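Local coordinates for protein diacylglycerol lipase (Aspergillus oryzae, PDB 5XK2) that probably hydrolyses the ester bonds of mono- and diacylglycerols to release fatty acids, as a class 3 lipase of the alpha/beta-hydrolase type, at residues F18-Q23 against A76-N81; A25-C30 against G47-V52; L161-L166 against Y171-Y176; H203-V208 against G254-L259; I227-P230 against T234-D237. One frame throughout, in Å; residues are numbered along the deposited sequence.

Contact 1: F18-Q23 against A76-N81; sequences FKFWVQ and AVDNTN
Phe-20 reaches out from helix 14-27 to the polar corner that Asp-78 and Asn-81 build at the end of strand 71-78. Its CB leaves the backbone heading toward that corner. CG stands anti to the backbone N (chi1 177°), which carries the ring outward from the helix with CZ leading. On the way CD2 lies over the centre of the indole of Trp-21, 3.6 Å above that ring plane. Farther out, CE2 comes to 3.7 Å from Asn-81 ND2. CZ, at the tip, makes the two shortest contacts of all: 3.3 Å to Asn-81 ND2 and 3.6 Å to Asp-78 OD2. The carboxylate oxygen sits at the ring edge, near the ring plane, where the slightly positive ring hydrogens should suit it; the carboxylate itself is turned 60° from the ring. The amide nitrogen approaches obliquely.

Both polar partners are already tied to each other. Asn-81 ND2 gives a nearly straight bond to Asp-78 OD2 (2.9 Å), arriving on the syn side of the carboxylate, and Tyr-24 OH bonds to the same oxygen. Asp-78 OD1 takes the backbone N of Asn-81 at 2.8 Å from above the carboxylate plane, with a weak second bond from Thr-80 N. The ring therefore rests against groups already bonded to one another. Asp-78 forms an Asx motif that fixes the turn between antiparallel strands 71-78 and 83-89, and the N-terminal helix of this lipase leans on that beta hairpin.

Contact 2: A25-C30 against G47-V52; sequences AAATYC and GNCPDV
Asn-48 ND2 is held from two directions while it rests on the methyl of Ala-26, 3.6 Å from its CB. One partner is the carbonyl oxygen of His-274; the other is a water that accepts from ND2 at 3.1 Å. The same water donates to Ala-26 O at 2.8 Å, so the polar link between the two segments runs through a single bridging molecule. The carboxamide reaches Ala-26 because CG sits between the backbone N and the carbonyl carbon (chi1 60°), which swings the group across to the helix although CB does not aim there.

Beside this polar spot the packing is lighter and apolar. Ala-27 CB meets Cys-49 SG at 4.4 Å, a loose van der Waals contact with a sulfur that is locked in the disulfide to Cys-44. Small residues on the helix let the backbones come close, with the CA atoms of Ala-27 and Cys-49 6.6 Å apart. Just beyond, Thr-28 OG1 folds back to donate to Ala-25 O at 2.7 Å, and that oxygen accepts from Thr-28 N as well.

Cys-30 carries the second disulfide, to Cys-278 near the C-terminus. The contact thus lies at the C-terminal end of helix 14-27, against the start of helix 50-55, with Phe-74 of strand 71-78 packing on Ala-27 and Thr-28.

Contact 3: L161-L166 against Y171-Y176; sequences LAAADL and YDAILY
Ala-163 is the apolar centre, its CB set against Leu-175 CB at 4.0 Å and Ala-173 CB at 4.2 Å. Both strand residues send their CB atoms toward the helix, and a methyl is all that Ala-163 puts between them, so its CA and that of Ala-173 come within 5.5 Å. Leu-175 carries the packing one step further: with CG anti to the backbone N (chi1 172°), its CD1 also lies alongside the Ala-163 methyl. The other flank is Leu-166, whose CB is more distant from Ala-173 CB, at 4.4 Å.

Leu-166 then leads outward to Tyr-171. The leucine and the tyrosine cross at a slant, and Leu-166 CD2 touches Tyr-171 CD2 of the ring at 3.8 Å. At the polar border Leu-166 O accepts from Tyr-171 N (3.1 Å), a bent bond with the donor lying 38° above the carbonyl plane. The same oxygen sits at the edge of the tyrosine ring, 3.4 Å from Tyr-171 CD2. The phenol end is anchored separately, by a hydrogen bond of its OH to Asp-136 on helix 118-138.

Segments 161-166 and 173-176 run nearly antiparallel (166°), their axes 8.2 Å apart at closest approach. They belong to helix 154-168 and strand 173-178 of the beta-alpha-beta crossover that starts from strand 146-152. Strand 173-178 lies in the sheet between strands 146-152 and 198-203.

Contact 4: H203-V208 against G254-L259; sequences HNDDPV and GTSGGL
Thr-255 presses its hydroxyl against the backbone of Asp-205, OG1 standing 3.4 Å from Asp-205 CA, and this is the tight part of the contact. Its OG1 occupies the position between the backbone N and the carbonyl carbon (chi1 60°), leaving CG2 to lie by Asn-204 O at 3.6 Å. The hydroxyl is engaged elsewhere, with Asn-252 O and Lys-210 NZ, so toward Asp-205 it makes packing alone. Next door, Ser-256 OG rests on Asp-205 CB at 3.7 Å. The aspartate's carboxylate turns to another partner, with OD1 bonded to Ser-267 OG.

The looser side is bridged by water. One molecule donates to Asp-205 O at 2.7 Å and is bonded to Ser-256 OG at 2.8 Å; a longer donation, 3.3 Å, reaches Leu-259 O. It links Asp-205 O to Ser-256 OG and Leu-259 O, neither of which bonds to that oxygen directly. Here the surface also meets the second subunit, whose Leu-259 packs on Ser-256 and whose Leu-262 packs on Pro-207.

On the other loop, a type II' turn from His-203 to Asp-206 begins on the last residue of strand 198-203. Asp-206 continues it with an Asx turn, OD1 taking Val-208 N, while OD2 is bonded to His-268 ND1. That geometry is consistent with Asp-206 being the acid of the Ser-His-Asp triad of an alpha/beta-hydrolase, on the loop where such lipases carry it.

Contact 5: I227-P230 against T234-D237; sequences ITAP and TVTD
Ile-227 and Ala-229 meet Val-235 without any ring, amide or carboxylate in between: the surfaces that touch are aliphatic, the branched ends of Ile-227 and Val-235 and the single methyl of Ala-229, and there is no face or edge to assign among them. Among the aromatic residues around it, Phe-272 is touched by both Ile-227 and Val-235.

Val-235 does the work with its two methyls. Val-235 CG2 lies closest to the other segment, 3.8 Å from Ala-229 CB, and it is also 4.0 Å from Ile-227 CG2. Val-235 CG1 meets Ile-227 CG2, again at 4.0 Å. The valine thus straddles Ile-227 CG2 with both branches while one branch continues to the alanine. Its rotation sets this up: CG1 is anti to the backbone N (chi1 179°), which leaves CG2 beside that nitrogen, on the Ala-229 side. The isoleucine reaches across with its short branch, CG2, and the two side chains cross at about a right angle. Ala-229 points its methyl toward the valine, and its CA is 5.7 Å from that of Val-235.

The backbone oxygens at this spot are engaged outside the pair. Ala-229 O accepts from His-203 NE2, and Val-235 O bonds to Lys-19 NZ of helix 14-27. The contact folds the connection between strands 224-227 and 240-243 back on itself, near the edge of the main sheet where 240-243 is the outermost strand; Ile-227, the last residue of strand 224-227, packs on Phe-201 and His-203 of neighbouring strand 198-203, while Thr-234 lies against Lys-19 on helix 14-27.

Overall arrangement
Contacts 2, 3 and 5 are buried, contact 1 partly so, and contact 4 lies at the surface. Contacts 1 and 2 share helix 14-27, joined where Gln-23 OE1 meets the backbone N of Asp-51; the first sets an aromatic edge against a polar turn, the second adds a bridging water and disulfide-bound cysteines. Contact 3 is the most central and chiefly apolar; its Tyr-176 stacks on Trp-21 of contact 1, from the helix packed on the sheet. Contact 5 is purely aliphatic, though its centre lies about 19 Å from the chain's, and ties back to contact 1 through Lys-19 and to contact 4 through His-203. Contact 4 is water-bridged and close to the second subunit.

Contact 1: F18-Q23 against A76-N81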
# COMPACT_ATOMS: atom_id res chain seq x y z
N PHE A 18 9.32 18.33 19.16
CA PHE A 18 9.03 17.16 18.33
C PHE A 18 7.64 17.26 17.68
O PHE A 18 7.44 16.84 16.53
CB PHE A 18 9.10 15.87 19.15
CG PHE A 18 10.48 15.50 19.62
CD1 PHE A 18 11.61 16.12 19.11
CD2 PHE A 18 10.64 14.50 20.58
CE1 PHE A 18 12.88 15.73 19.53
CE2 PHE A 18 11.90 14.11 21.01
CZ PHE A 18 13.02 14.73 20.50
N LYS A 19 6.68 17.79 18.43
CA LYS A 19 5.32 17.98 17.93
C LYS A 19 5.21 19.09 16.88
O LYS A 19 4.21 19.18 16.16
CB LYS A 19 4.37 18.28 19.09
CG LYS A 19 4.11 17.07 19.97
CD LYS A 19 3.35 17.46 21.24
CE LYS A 19 3.03 16.22 22.07
NZ LYS A 19 2.24 16.59 23.29
N PHE A 20 6.20 19.98 16.85
CA PHE A 20 6.20 21.05 15.87
C PHE A 20 6.74 20.63 14.49
O PHE A 20 6.07 20.82 13.47
CB PHE A 20 7.00 22.23 16.40
CG PHE A 20 7.12 23.37 15.44
CD1 PHE A 20 6.01 24.12 15.09
CD2 PHE A 20 8.35 23.70 14.87
CE1 PHE A 20 6.09 25.18 14.20
CE2 PHE A 20 8.45 24.77 13.99
CZ PHE A 20 7.33 25.50 13.64
N TRP A 21 7.94 20.04 14.44
CA TRP A 21 8.56 19.84 13.13
C TRP A 21 7.80 18.82 12.30
O TRP A 21 7.87 18.85 11.06
CB TRP A 21 10.06 19.44 13.27
CG TRP A 21 10.82 20.53 13.98
CD1 TRP A 21 11.25 20.52 15.26
CD2 TRP A 21 11.16 21.82 13.45
NE1 TRP A 21 11.87 21.72 15.57
CE2 TRP A 21 11.81 22.53 14.47
CE3 TRP A 21 10.96 22.44 12.20
CZ2 TRP A 21 12.29 23.83 14.29
CZ3 TRP A 21 11.44 23.73 12.03
CH2 TRP A 21 12.09 24.41 13.07
N VAL A 22 7.04 17.94 12.95
CA VAL A 22 6.26 16.96 12.20
C VAL A 22 5.21 17.66 11.31
O VAL A 22 4.79 17.12 10.30
CB VAL A 22 5.58 15.93 13.13
CG1 VAL A 22 4.50 16.58 14.01
CG2 VAL A 22 5.03 14.73 12.33
N GLN A 23 4.83 18.88 11.67
CA GLN A 23 3.87 19.62 10.85
C GLN A 23 4.47 20.05 9.51
O GLN A 23 3.75 20.23 8.53
CB GLN A 23 3.36 20.84 11.62
CG GLN A 23 2.51 20.47 12.83
CD GLN A 23 2.11 21.69 13.61
OE1 GLN A 23 1.65 22.67 13.04
NE2 GLN A 23 2.34 21.66 14.93
N ALA A 76 11.69 25.84 2.73
CA ALA A 76 10.90 26.96 3.24
C ALA A 76 11.68 27.76 4.27
O ALA A 76 12.66 27.27 4.86
CB ALA A 76 9.60 26.43 3.85
N VAL A 77 11.26 29.00 4.48
CA VAL A 77 11.90 29.87 5.45
C VAL A 77 10.92 30.11 6.59
O VAL A 77 9.79 30.57 6.34
CB VAL A 77 12.30 31.22 4.83
CG1 VAL A 77 12.87 32.14 5.89
CG2 VAL A 77 13.30 31.02 3.70
N ASP A 78 11.35 29.81 7.81
CA ASP A 78 10.55 30.08 9.00
C ASP A 78 11.25 31.20 9.78
O ASP A 78 12.25 30.95 10.46
CB ASP A 78 10.42 28.79 9.82
CG ASP A 78 9.60 28.96 11.09
OD1 ASP A 78 9.45 30.09 11.59
OD2 ASP A 78 9.14 27.92 11.64
N ASN A 79 10.72 32.41 9.69
CA ASN A 79 11.37 33.56 10.33
C ASN A 79 10.96 33.69 11.78
O ASN A 79 11.57 34.43 12.55
CB ASN A 79 11.05 34.85 9.57
CG ASN A 79 11.81 34.94 8.26
OD1 ASN A 79 13.00 34.61 8.21
ND2 ASN A 79 11.12 35.38 7.20
N THR A 80 9.94 32.94 12.18
CA THR A 80 9.53 32.95 13.57
C THR A 80 10.50 32.12 14.39
O THR A 80 10.97 32.55 15.45
CB THR A 80 8.11 32.42 13.71
OG1 THR A 80 7.25 33.30 13.00
CG2 THR A 80 7.68 32.36 15.18
N ASN A 81 10.82 30.93 13.89
CA ASN A 81 11.70 30.01 14.59
C ASN A 81 13.15 30.03 14.09
O ASN A 81 13.99 29.24 14.54
CB ASN A 81 11.12 28.61 14.49
CG ASN A 81 9.80 28.51 15.19
OD1 ASN A 81 9.75 28.60 16.42
ND2 ASN A 81 8.72 28.39 14.43

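Contact 2: A25-C30 against G47-V52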
# COMPACT_ATOMS: atom_id res chain seq x y z
N ALA A 25 6.63 18.02 7.93
CA ALA A 25 6.45 16.76 7.24
C ALA A 25 5.03 16.63 6.71
O ALA A 25 4.82 16.22 5.57
CB ALA A 25 6.76 15.59 8.20
N ALA A 26 4.05 17.00 7.53
CA ALA A 26 2.65 16.95 7.12
C ALA A 26 2.41 17.82 5.89
O ALA A 26 1.68 17.44 4.97
CB ALA A 26 1.74 17.39 8.27
N ALA A 27 3.04 18.99 5.87
CA ALA A 27 2.86 19.93 4.78
C ALA A 27 3.37 19.39 3.43
O ALA A 27 2.88 19.81 2.38
CB ALA A 27 3.54 21.25 5.12
N THR A 28 4.32 18.44 3.45
CA THR A 28 4.86 17.89 2.20
C THR A 28 3.87 17.01 1.47
O THR A 28 4.08 16.69 0.30
CB THR A 28 6.13 17.05 2.39
OG1 THR A 28 5.83 15.85 3.12
CG2 THR A 28 7.19 17.86 3.12
N TYR A 29 2.79 16.60 2.14
CA TYR A 29 1.75 15.80 1.48
C TYR A 29 0.73 16.65 0.72
O TYR A 29 -0.02 16.12 -0.10
CB TYR A 29 1.01 14.94 2.49
CG TYR A 29 1.84 13.79 3.01
CD1 TYR A 29 1.93 12.61 2.30
CD2 TYR A 29 2.51 13.88 4.22
CE1 TYR A 29 2.68 11.53 2.78
CE2 TYR A 29 3.26 12.82 4.71
CZ TYR A 29 3.34 11.65 3.99
OH TYR A 29 4.08 10.60 4.49
N CYS A 30 0.70 17.95 0.99
CA CYS A 30 -0.28 18.85 0.35
C CYS A 30 0.23 19.26 -1.02
O CYS A 30 1.28 19.88 -1.11
CB CYS A 30 -0.48 20.11 1.18
SG CYS A 30 -0.82 19.85 2.93
N GLY A 47 -5.81 21.05 7.70
CA GLY A 47 -5.67 21.70 9.00
C GLY A 47 -4.69 21.07 9.97
O GLY A 47 -4.81 21.27 11.17
N ASN A 48 -3.75 20.28 9.46
CA ASN A 48 -2.79 19.61 10.34
C ASN A 48 -1.42 20.28 10.41
O ASN A 48 -0.48 19.65 10.93
CB ASN A 48 -2.65 18.12 9.98
CG ASN A 48 -2.17 17.91 8.58
OD1 ASN A 48 -2.14 18.83 7.76
ND2 ASN A 48 -1.78 16.67 8.28
N CYS A 49 -1.27 21.49 9.86
CA CYS A 49 -0.04 22.24 10.20
C CYS A 49 -0.30 23.65 10.72
O CYS A 49 0.30 24.63 10.23
CB CYS A 49 0.91 22.27 8.98
SG CYS A 49 0.39 23.21 7.50
N PRO A 50 -1.11 23.77 11.78
CA PRO A 50 -1.50 25.10 12.24
C PRO A 50 -0.32 25.93 12.75
O PRO A 50 -0.35 27.15 12.59
CB PRO A 50 -2.46 24.82 13.40
CG PRO A 50 -2.05 23.46 13.91
CD PRO A 50 -1.67 22.71 12.65
N ASP A 51 0.68 25.31 13.36
CA ASP A 51 1.77 26.11 13.91
C ASP A 51 2.77 26.55 12.83
O ASP A 51 3.44 27.57 12.98
CB ASP A 51 2.44 25.33 15.03
CG ASP A 51 1.48 25.06 16.17
OD1 ASP A 51 0.85 26.03 16.66
OD2 ASP A 51 1.30 23.88 16.53
N VAL A 52 2.84 25.79 11.74
CA VAL A 52 3.60 26.23 10.57
C VAL A 52 2.94 27.50 9.98
O VAL A 52 3.62 28.49 9.68
CB VAL A 52 3.67 25.12 9.49
CG1 VAL A 52 4.25 25.66 8.17
CG2 VAL A 52 4.48 23.92 10.01
O HOH W 1 -0.34 15.67 5.76

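Contact 3: L161-L166 against Y171-Y176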
# COMPACT_ATOMS: atom_id res chain seq x y z
N LEU A 161 19.14 10.57 4.56
CA LEU A 161 20.33 10.58 3.70
C LEU A 161 20.69 12.01 3.29
O LEU A 161 21.87 12.34 3.19
CB LEU A 161 20.11 9.72 2.47
CG LEU A 161 19.95 8.22 2.75
CD1 LEU A 161 19.57 7.50 1.46
CD2 LEU A 161 21.25 7.62 3.33
N ALA A 162 19.70 12.86 3.06
CA ALA A 162 19.97 14.27 2.75
C ALA A 162 20.71 14.95 3.89
O ALA A 162 21.69 15.66 3.67
CB ALA A 162 18.66 15.02 2.44
N ALA A 163 20.24 14.75 5.12
CA ALA A 163 20.91 15.35 6.27
C ALA A 163 22.37 14.87 6.36
O ALA A 163 23.27 15.67 6.61
CB ALA A 163 20.16 15.01 7.58
N ALA A 164 22.57 13.57 6.19
CA ALA A 164 23.91 12.98 6.26
C ALA A 164 24.85 13.67 5.27
O ALA A 164 25.96 14.09 5.61
CB ALA A 164 23.85 11.50 5.98
N ASP A 165 24.37 13.79 4.04
CA ASP A 165 25.17 14.37 2.95
C ASP A 165 25.42 15.86 3.21
O ASP A 165 26.57 16.34 3.13
CB ASP A 165 24.44 14.14 1.62
CG ASP A 165 25.29 14.45 0.40
OD1 ASP A 165 26.53 14.48 0.49
OD2 ASP A 165 24.68 14.65 -0.68
N LEU A 166 24.35 16.61 3.52
CA LEU A 166 24.50 18.02 3.79
C LEU A 166 25.52 18.31 4.88
O LEU A 166 26.30 19.24 4.78
CB LEU A 166 23.13 18.64 4.15
CG LEU A 166 22.19 18.75 2.95
CD1 LEU A 166 20.79 19.18 3.42
CD2 LEU A 166 22.71 19.77 1.91
N TYR A 171 26.81 21.95 6.11
CA TYR A 171 25.51 22.47 6.53
C TYR A 171 25.14 21.77 7.83
O TYR A 171 25.15 20.54 7.88
CB TYR A 171 24.43 22.22 5.46
CG TYR A 171 24.74 22.84 4.12
CD1 TYR A 171 24.38 24.16 3.82
CD2 TYR A 171 25.42 22.11 3.14
CE1 TYR A 171 24.69 24.73 2.58
CE2 TYR A 171 25.74 22.67 1.92
CZ TYR A 171 25.37 23.98 1.64
OH TYR A 171 25.71 24.51 0.42
N ASP A 172 24.75 22.50 8.87
CA ASP A 172 24.66 21.81 10.13
C ASP A 172 23.21 21.35 10.26
O ASP A 172 22.46 21.80 11.12
CB ASP A 172 25.06 22.81 11.24
CG ASP A 172 25.07 22.22 12.63
OD1 ASP A 172 25.35 21.01 12.78
OD2 ASP A 172 24.82 22.98 13.59
N ALA A 173 22.92 20.25 9.57
CA ALA A 173 21.52 19.85 9.42
C ALA A 173 21.02 19.14 10.67
O ALA A 173 21.72 18.31 11.24
CB ALA A 173 21.36 18.95 8.22
N ILE A 174 19.82 19.52 11.11
CA ILE A 174 19.13 18.86 12.21
C ILE A 174 18.07 17.96 11.59
O ILE A 174 17.22 18.44 10.81
CB ILE A 174 18.43 19.86 13.16
CG1 ILE A 174 19.33 21.06 13.52
CG2 ILE A 174 17.89 19.14 14.40
CD1 ILE A 174 20.63 20.68 14.19
N LEU A 175 18.10 16.68 11.92
CA LEU A 175 17.24 15.71 11.24
C LEU A 175 16.02 15.33 12.07
O LEU A 175 16.17 14.87 13.20
CB LEU A 175 18.04 14.44 10.92
CG LEU A 175 17.23 13.25 10.38
CD1 LEU A 175 16.58 13.55 9.00
CD2 LEU A 175 18.13 11.99 10.28
N TYR A 176 14.82 15.52 11.53
CA TYR A 176 13.63 14.95 12.14
C TYR A 176 13.05 13.93 11.17
O TYR A 176 12.51 14.30 10.13
CB TYR A 176 12.59 16.02 12.51
CG TYR A 176 13.08 17.02 13.55
CD1 TYR A 176 13.91 18.08 13.18
CD2 TYR A 176 12.76 16.87 14.89
CE1 TYR A 176 14.37 18.99 14.14
CE2 TYR A 176 13.22 17.76 15.84
CZ TYR A 176 14.01 18.82 15.46
OH TYR A 176 14.46 19.71 16.40

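Contact 4: H203-V208 against G254-L259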
# COMPACT_ATOMS: atom_id res chain seq x y z
N HIS A 203 6.60 4.42 15.97
CA HIS A 203 5.35 4.46 16.71
C HIS A 203 4.80 3.06 16.85
O HIS A 203 4.40 2.46 15.85
CB HIS A 203 4.33 5.35 15.99
CG HIS A 203 3.01 5.44 16.70
ND1 HIS A 203 1.81 5.35 16.04
CD2 HIS A 203 2.71 5.60 18.02
CE1 HIS A 203 0.82 5.47 16.91
NE2 HIS A 203 1.34 5.61 18.12
N ASN A 204 4.76 2.57 18.09
CA ASN A 204 4.21 1.24 18.37
C ASN A 204 4.73 0.21 17.36
O ASN A 204 5.95 0.09 17.17
CB ASN A 204 2.68 1.29 18.41
CG ASN A 204 2.17 2.02 19.65
OD1 ASN A 204 2.81 1.96 20.70
ND2 ASN A 204 1.03 2.70 19.52
N ASP A 205 3.81 -0.52 16.73
CA ASP A 205 4.13 -1.62 15.82
C ASP A 205 4.18 -1.21 14.35
O ASP A 205 3.94 -2.03 13.46
CB ASP A 205 3.19 -2.82 16.04
CG ASP A 205 1.72 -2.47 15.89
OD1 ASP A 205 1.38 -1.28 15.75
OD2 ASP A 205 0.90 -3.42 15.94
N ASP A 206 4.37 0.07 14.08
CA ASP A 206 4.46 0.54 12.68
C ASP A 206 5.39 -0.38 11.86
O ASP A 206 6.51 -0.64 12.25
CB ASP A 206 4.99 1.98 12.70
CG ASP A 206 5.17 2.58 11.32
OD1 ASP A 206 4.85 1.93 10.30
OD2 ASP A 206 5.63 3.75 11.27
N PRO A 207 4.88 -0.96 10.76
CA PRO A 207 5.73 -1.89 10.00
C PRO A 207 6.86 -1.23 9.19
O PRO A 207 7.86 -1.89 8.87
CB PRO A 207 4.75 -2.59 9.06
CG PRO A 207 3.64 -1.60 8.86
CD PRO A 207 3.50 -0.89 10.22
N VAL A 208 6.68 0.03 8.82
CA VAL A 208 7.60 0.64 7.86
C VAL A 208 9.04 0.78 8.38
O VAL A 208 9.96 0.48 7.63
CB VAL A 208 7.02 1.99 7.37
CG1 VAL A 208 8.01 2.70 6.42
CG2 VAL A 208 5.68 1.73 6.62
N GLY A 254 11.22 -4.77 17.86
CA GLY A 254 10.78 -5.98 18.54
C GLY A 254 9.28 -6.27 18.48
O GLY A 254 8.83 -7.31 18.98
N THR A 255 8.50 -5.35 17.93
CA THR A 255 7.04 -5.53 17.88
C THR A 255 6.64 -6.56 16.82
O THR A 255 7.40 -6.85 15.90
CB THR A 255 6.32 -4.20 17.58
OG1 THR A 255 6.76 -3.71 16.32
CG2 THR A 255 6.63 -3.16 18.66
N SER A 256 5.44 -7.12 16.95
CA SER A 256 4.91 -8.12 16.01
C SER A 256 5.85 -9.30 15.80
O SER A 256 5.96 -9.83 14.69
CB SER A 256 4.60 -7.48 14.64
OG SER A 256 3.86 -6.28 14.77
N GLY A 257 6.54 -9.70 16.86
CA GLY A 257 7.48 -10.80 16.77
C GLY A 257 8.64 -10.49 15.83
O GLY A 257 9.33 -11.40 15.38
N GLY A 258 8.84 -9.21 15.54
CA GLY A 258 9.91 -8.77 14.66
C GLY A 258 9.52 -8.63 13.20
O GLY A 258 10.29 -8.10 12.40
N LEU A 259 8.32 -9.09 12.85
CA LEU A 259 7.84 -8.97 11.47
C LEU A 259 7.12 -7.64 11.21
O LEU A 259 6.55 -7.05 12.13
CB LEU A 259 6.89 -10.13 11.15
CG LEU A 259 7.45 -11.54 10.96
CD1 LEU A 259 6.36 -12.45 10.42
CD2 LEU A 259 8.65 -11.53 10.03
O HOH W 2 4.51 -4.52 12.67

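Contact 5: I227-P230 against T234-D237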
# COMPACT_ATOMS: atom_id res chain seq x y z
N ILE A 227 7.58 6.00 20.23
CA ILE A 227 6.33 6.56 20.72
C ILE A 227 5.35 5.44 20.99
O ILE A 227 5.08 4.63 20.10
CB ILE A 227 5.69 7.52 19.71
CG1 ILE A 227 6.67 8.61 19.28
CG2 ILE A 227 4.38 8.12 20.29
CD1 ILE A 227 6.22 9.27 17.97
N THR A 228 4.88 5.33 22.23
CA THR A 228 3.92 4.29 22.61
C THR A 228 2.49 4.79 22.90
O THR A 228 1.69 4.06 23.48
CB THR A 228 4.46 3.46 23.79
OG1 THR A 228 4.91 4.33 24.83
CG2 THR A 228 5.60 2.58 23.31
N ALA A 229 2.20 6.04 22.59
CA ALA A 229 0.83 6.53 22.74
C ALA A 229 -0.14 5.87 21.74
O ALA A 229 0.26 5.56 20.62
CB ALA A 229 0.82 8.05 22.54
N PRO A 230 -1.42 5.71 22.12
CA PRO A 230 -2.41 5.26 21.14
C PRO A 230 -2.56 6.25 19.97
O PRO A 230 -2.30 7.46 20.11
CB PRO A 230 -3.71 5.18 21.95
CG PRO A 230 -3.27 5.08 23.37
CD PRO A 230 -2.01 5.91 23.45
N THR A 234 -3.07 12.69 22.52
CA THR A 234 -1.98 13.58 22.89
C THR A 234 -0.84 12.77 23.49
O THR A 234 -1.05 12.04 24.45
CB THR A 234 -2.44 14.64 23.90
OG1 THR A 234 -3.44 15.47 23.29
CG2 THR A 234 -1.26 15.51 24.37
N VAL A 235 0.35 12.89 22.91
CA VAL A 235 1.52 12.16 23.39
C VAL A 235 2.12 12.89 24.58
O VAL A 235 2.32 14.10 24.50
CB VAL A 235 2.59 12.01 22.26
CG1 VAL A 235 3.82 11.27 22.76
CG2 VAL A 235 1.98 11.29 21.04
N THR A 236 2.48 12.15 25.62
CA THR A 236 3.11 12.69 26.84
C THR A 236 4.55 12.21 26.93
O THR A 236 4.95 11.33 26.18
CB THR A 236 2.38 12.24 28.13
OG1 THR A 236 2.70 10.86 28.38
CG2 THR A 236 0.89 12.40 27.99
N ASP A 237 5.35 12.83 27.80
CA ASP A 237 6.76 12.43 27.95
C ASP A 237 6.90 10.96 28.34
O ASP A 237 7.85 10.28 27.95
CB ASP A 237 7.46 13.30 28.99
CG ASP A 237 7.84 14.67 28.44
OD1 ASP A 237 8.60 14.72 27.45
OD2 ASP A 237 7.37 15.68 29.00